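Local coordinates for acyl carrier protein (Thermotoga maritima MSB8, PDB 6LVU) that probably carries the growing acyl chain through fatty acid biosynthesis, tethered to a phosphopantetheine arm that is absent from this apo form, at residues S9-I14 with G70-Y75; E28-K31 with D35-A38. All coordinates share one frame; numbering follows the deposited sequence.

From the N terminus, helix 4-19 comes first, and its middle supplies one half of contact 1. The long loop that follows makes contact 2 within itself: 28-31 and 35-38 close a short turn of three intervening residues just before S40, the predicted phosphopantetheine attachment site, and helix 42-54. The chain reaches helix 69-79 last, where 70-75 packs back on 9-14 and completes contact 1. The small loop of contact 2 thus lies wholly within the larger one, the two centres about 11 Å apart. They also meet directly, through a probable hydrogen bond from G70 N to E28 O (2.9 Å), which joins the long loop to the start of the last helix.

Contact 1: residues S9-I14 with G70-Y75; sequences SKVKSI and GDIVSY
V11 reaches from helix 4-19 to I72 and V73 on helix 69-79, joining the first and last helices of the acyl carrier protein helical bundle. The contact is small, entirely apolar and buried near the centre of the chain; no hydrogen bond crosses it. Between 9-14 and 70-75 the backbones come nearest at V11 and V73, whose CA atoms are 7.0 Å apart. V11 does most of the work, with both of its methyls turned to I72. CG2 of V11 lies 3.9 Å from CG2 of I72, and CG1 of V11 is 4.1 Å from CG2 of I72, only slightly farther. The I72 branch that touches is therefore the short one: CG2 stands anti to the backbone N because chi1 is -70°, while CG1 stays beside that N. Around this pair, V69 and I76 of helix 69-79 also touch V11, and F50 packs against I72, bringing the middle helix of the three, 42-54, into the same core. V73 flanks V11 more loosely and also touches I7 and F8 of the first helix. Its approach to V11 is through one methyl: CG2 of V73 lies 4.3 Å from CB of V11.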
loop_
_atom_site.group_PDB
_atom_site.type_symbol
_atom_site.label_atom_id
_atom_site.label_comp_id
_atom_site.label_asym_id
_atom_site.label_seq_id
_atom_site.Cartn_x
_atom_site.Cartn_y
_atom_site.Cartn_z
ATOM N N SER A 9 -4.949 8.175 2.820
ATOM C CA SER A 9 -4.074 9.337 2.655
ATOM C C SER A 9 -2.632 9.002 3.008
ATOM O O SER A 9 -1.700 9.392 2.296
ATOM C CB SER A 9 -4.563 10.500 3.509
ATOM O OG SER A 9 -3.631 11.567 3.419
ATOM N N LYS A 10 -2.423 8.314 4.134
ATOM C CA LYS A 10 -1.066 7.958 4.551
ATOM C C LYS A 10 -0.462 6.890 3.647
ATOM O O LYS A 10 0.752 6.898 3.388
ATOM C CB LYS A 10 -1.069 7.490 6.006
ATOM C CG LYS A 10 -1.429 8.597 7.033
ATOM C CD LYS A 10 -1.430 7.984 8.450
ATOM C CE LYS A 10 -1.267 9.007 9.550
ATOM N NZ LYS A 10 -2.571 9.396 10.141
ATOM N N VAL A 11 -1.277 5.931 3.204
ATOM C CA VAL A 11 -0.771 4.934 2.266
ATOM C C VAL A 11 -0.314 5.619 0.994
ATOM O O VAL A 11 0.708 5.258 0.398
ATOM C CB VAL A 11 -1.849 3.870 1.983
ATOM C CG1 VAL A 11 -1.546 3.169 0.667
ATOM C CG2 VAL A 11 -1.936 2.855 3.148
ATOM N N LYS A 12 -1.049 6.646 0.580
ATOM C CA LYS A 12 -0.768 7.290 -0.691
ATOM C C LYS A 12 0.519 8.099 -0.616
ATOM O O LYS A 12 1.331 8.070 -1.547
ATOM C CB LYS A 12 -1.964 8.162 -1.080
ATOM C CG LYS A 12 -1.681 9.199 -2.141
ATOM C CD LYS A 12 -2.965 9.922 -2.526
ATOM C CE LYS A 12 -3.477 10.758 -1.361
ATOM N NZ LYS A 12 -4.792 11.394 -1.644
ATOM N N SER A 13 0.756 8.767 0.515
ATOM C CA SER A 13 1.983 9.529 0.684
ATOM C C SER A 13 3.195 8.607 0.700
ATOM O O SER A 13 4.201 8.869 0.030
ATOM C CB SER A 13 1.901 10.346 1.978
ATOM O OG SER A 13 0.936 11.386 1.843
ATOM N N ILE A 14 3.119 7.523 1.468
ATOM C CA ILE A 14 4.241 6.597 1.538
ATOM C C ILE A 14 4.548 6.032 0.157
ATOM O O ILE A 14 5.712 5.948 -0.241
ATOM C CB ILE A 14 3.945 5.482 2.558
ATOM C CG1 ILE A 14 3.882 6.070 3.975
ATOM C CG2 ILE A 14 4.961 4.384 2.469
ATOM C CD1 ILE A 14 3.288 5.113 5.005
ATOM N N GLY A 70 -6.044 -0.056 -3.062
ATOM C CA GLY A 70 -7.202 -0.328 -2.224
ATOM C C GLY A 70 -7.063 -1.597 -1.409
ATOM O O GLY A 70 -7.570 -1.670 -0.284
ATOM N N ASP A 71 -6.359 -2.595 -1.946
ATOM C CA ASP A 71 -6.113 -3.830 -1.200
ATOM C C ASP A 71 -5.321 -3.553 0.064
ATOM O O ASP A 71 -5.615 -4.111 1.131
ATOM C CB ASP A 71 -5.343 -4.828 -2.064
ATOM C CG ASP A 71 -6.215 -5.520 -3.077
ATOM O OD1 ASP A 71 -7.448 -5.504 -2.896
ATOM O OD2 ASP A 71 -5.662 -6.091 -4.051
ATOM N N ILE A 72 -4.266 -2.736 -0.051
ATOM C CA ILE A 72 -3.450 -2.355 1.097
ATOM C C ILE A 72 -4.298 -1.642 2.138
ATOM O O ILE A 72 -4.279 -1.980 3.322
ATOM C CB ILE A 72 -2.272 -1.468 0.656
ATOM C CG1 ILE A 72 -1.257 -2.270 -0.129
ATOM C CG2 ILE A 72 -1.630 -0.779 1.850
ATOM C CD1 ILE A 72 -0.524 -1.438 -1.140
ATOM N N VAL A 73 -5.048 -0.628 1.697
ATOM C CA VAL A 73 -5.888 0.112 2.636
ATOM C C VAL A 73 -6.838 -0.835 3.349
ATOM O O VAL A 73 -6.923 -0.841 4.591
ATOM C CB VAL A 73 -6.652 1.227 1.903
ATOM C CG1 VAL A 73 -7.476 2.010 2.888
ATOM C CG2 VAL A 73 -5.699 2.126 1.164
ATOM N N SER A 74 -7.531 -1.703 2.593
ATOM C CA SER A 74 -8.506 -2.593 3.217
ATOM C C SER A 74 -7.835 -3.568 4.172
ATOM O O SER A 74 -8.366 -3.859 5.247
ATOM C CB SER A 74 -9.306 -3.357 2.167
ATOM O OG SER A 74 -10.304 -2.513 1.612
ATOM N N TYR A 75 -6.663 -4.078 3.808
ATOM C CA TYR A 75 -5.970 -4.949 4.740
ATOM C C TYR A 75 -5.607 -4.197 6.018
ATOM O O TYR A 75 -5.799 -4.714 7.124
ATOM C CB TYR A 75 -4.743 -5.560 4.069
ATOM C CG TYR A 75 -4.182 -6.742 4.811
ATOM C CD1 TYR A 75 -4.504 -8.040 4.434
ATOM C CD2 TYR A 75 -3.335 -6.566 5.903
ATOM C CE1 TYR A 75 -3.992 -9.133 5.125
ATOM C CE2 TYR A 75 -2.821 -7.654 6.599
ATOM C CZ TYR A 75 -3.149 -8.931 6.205
ATOM O OH TYR A 75 -2.627 -10.002 6.904
#

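Contact 2: residues E28-K31 with D35-A38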
loop_
_atom_site.group_PDB
_atom_site.type_symbol
_atom_site.label_atom_id
_atom_site.label_comp_id
_atom_site.label_asym_id
_atom_site.label_seq_id
_atom_site.Cartn_x
_atom_site.Cartn_y
_atom_site.Cartn_z
ATOM N N GLU A 28 -7.431 4.289 -5.352
ATOM C CA GLU A 28 -7.832 2.993 -4.812
ATOM C C GLU A 28 -7.694 1.868 -5.834
ATOM O O GLU A 28 -7.373 0.736 -5.461
ATOM C CB GLU A 28 -9.281 3.036 -4.321
ATOM C CG GLU A 28 -9.542 3.885 -3.079
ATOM C CD GLU A 28 -9.664 3.051 -1.817
ATOM O OE1 GLU A 28 -9.955 1.837 -1.946
ATOM O OE2 GLU A 28 -9.531 3.626 -0.701
ATOM N N GLU A 29 -7.906 2.160 -7.118
ATOM C CA GLU A 29 -7.938 1.145 -8.173
ATOM C C GLU A 29 -6.582 0.866 -8.798
ATOM O O GLU A 29 -6.489 -0.033 -9.637
ATOM C CB GLU A 29 -8.898 1.548 -9.304
ATOM C CG GLU A 29 -10.387 1.462 -8.984
ATOM C CD GLU A 29 -10.829 2.467 -7.947
ATOM O OE1 GLU A 29 -10.421 3.657 -8.037
ATOM O OE2 GLU A 29 -11.590 2.057 -7.040
ATOM N N ALA A 30 -5.556 1.639 -8.451
ATOM C CA ALA A 30 -4.251 1.506 -9.092
ATOM C C ALA A 30 -3.584 0.197 -8.684
ATOM O O ALA A 30 -3.492 -0.124 -7.496
ATOM C CB ALA A 30 -3.356 2.695 -8.726
ATOM N N LYS A 31 -3.114 -0.559 -9.671
ATOM C CA LYS A 31 -2.331 -1.756 -9.403
ATOM C C LYS A 31 -0.887 -1.332 -9.156
ATOM O O LYS A 31 -0.350 -0.484 -9.881
ATOM C CB LYS A 31 -2.452 -2.708 -10.596
ATOM C CG LYS A 31 -3.920 -3.091 -10.839
ATOM C CD LYS A 31 -4.191 -3.711 -12.205
ATOM C CE LYS A 31 -4.401 -5.202 -12.145
ATOM N NZ LYS A 31 -3.182 -5.942 -11.731
ATOM N N ASP A 35 0.226 -0.298 -12.900
ATOM C CA ASP A 35 -0.062 1.120 -13.053
ATOM C C ASP A 35 1.036 2.003 -12.483
ATOM O O ASP A 35 1.473 2.942 -13.144
ATOM C CB ASP A 35 -1.409 1.466 -12.400
ATOM C CG ASP A 35 -2.579 0.766 -13.083
ATOM O OD1 ASP A 35 -2.550 0.650 -14.329
ATOM O OD2 ASP A 35 -3.542 0.355 -12.386
ATOM N N LEU A 36 1.509 1.704 -11.277
ATOM C CA LEU A 36 2.436 2.567 -10.563
ATOM C C LEU A 36 3.899 2.175 -10.758
ATOM O O LEU A 36 4.774 2.787 -10.144
ATOM C CB LEU A 36 2.090 2.588 -9.069
ATOM C CG LEU A 36 0.722 3.129 -8.675
ATOM C CD1 LEU A 36 0.566 3.051 -7.164
ATOM C CD2 LEU A 36 0.568 4.563 -9.145
ATOM N N GLY A 37 4.189 1.162 -11.564
ATOM C CA GLY A 37 5.570 0.897 -11.925
ATOM C C GLY A 37 6.406 0.193 -10.881
ATOM O O GLY A 37 7.636 0.151 -11.020
ATOM N N ALA A 38 5.795 -0.342 -9.831
ATOM C CA ALA A 38 6.586 -1.076 -8.865
ATOM C C ALA A 38 6.999 -2.431 -9.449
ATOM O O ALA A 38 6.521 -2.852 -10.502
ATOM C CB ALA A 38 5.799 -1.269 -7.573
#
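The carbonyl oxygen of K31 accepts two backbone N-H groups, and so closes an alpha-turn (D35 N) and a wider pi-turn (L36 N) in the long loop between the first two helices of the acyl carrier fold. The two donors arrive differently. L36 N, 3.2 Å from K31 O, comes in nearly along the C=O axis, whereas D35 N, 3.1 Å from K31 O, sits above the carbonyl plane. D35 returns a bond through its side chain: K31 N donates to D35 OD2 at 2.9 Å and almost straight, with an N-H...O angle of 174°. This meets the anti side of the carboxylate, 26° out of its plane. With chi1 at -64°, CG of D35 lies beside its own backbone N, which brings OD2 back to the N-H of K31. K31 is thus held at both N and O by the far side of the turn. K31 NZ stays 6.3 Å from D35 OD2, so the opposite charges are near but not in contact. The buried side chain of L36 touches I15 and L19 of helix 4-19, so the turn packs on the first helix. Across the contact, L36 CG rests 4.1 Å from the methyl CB of A30.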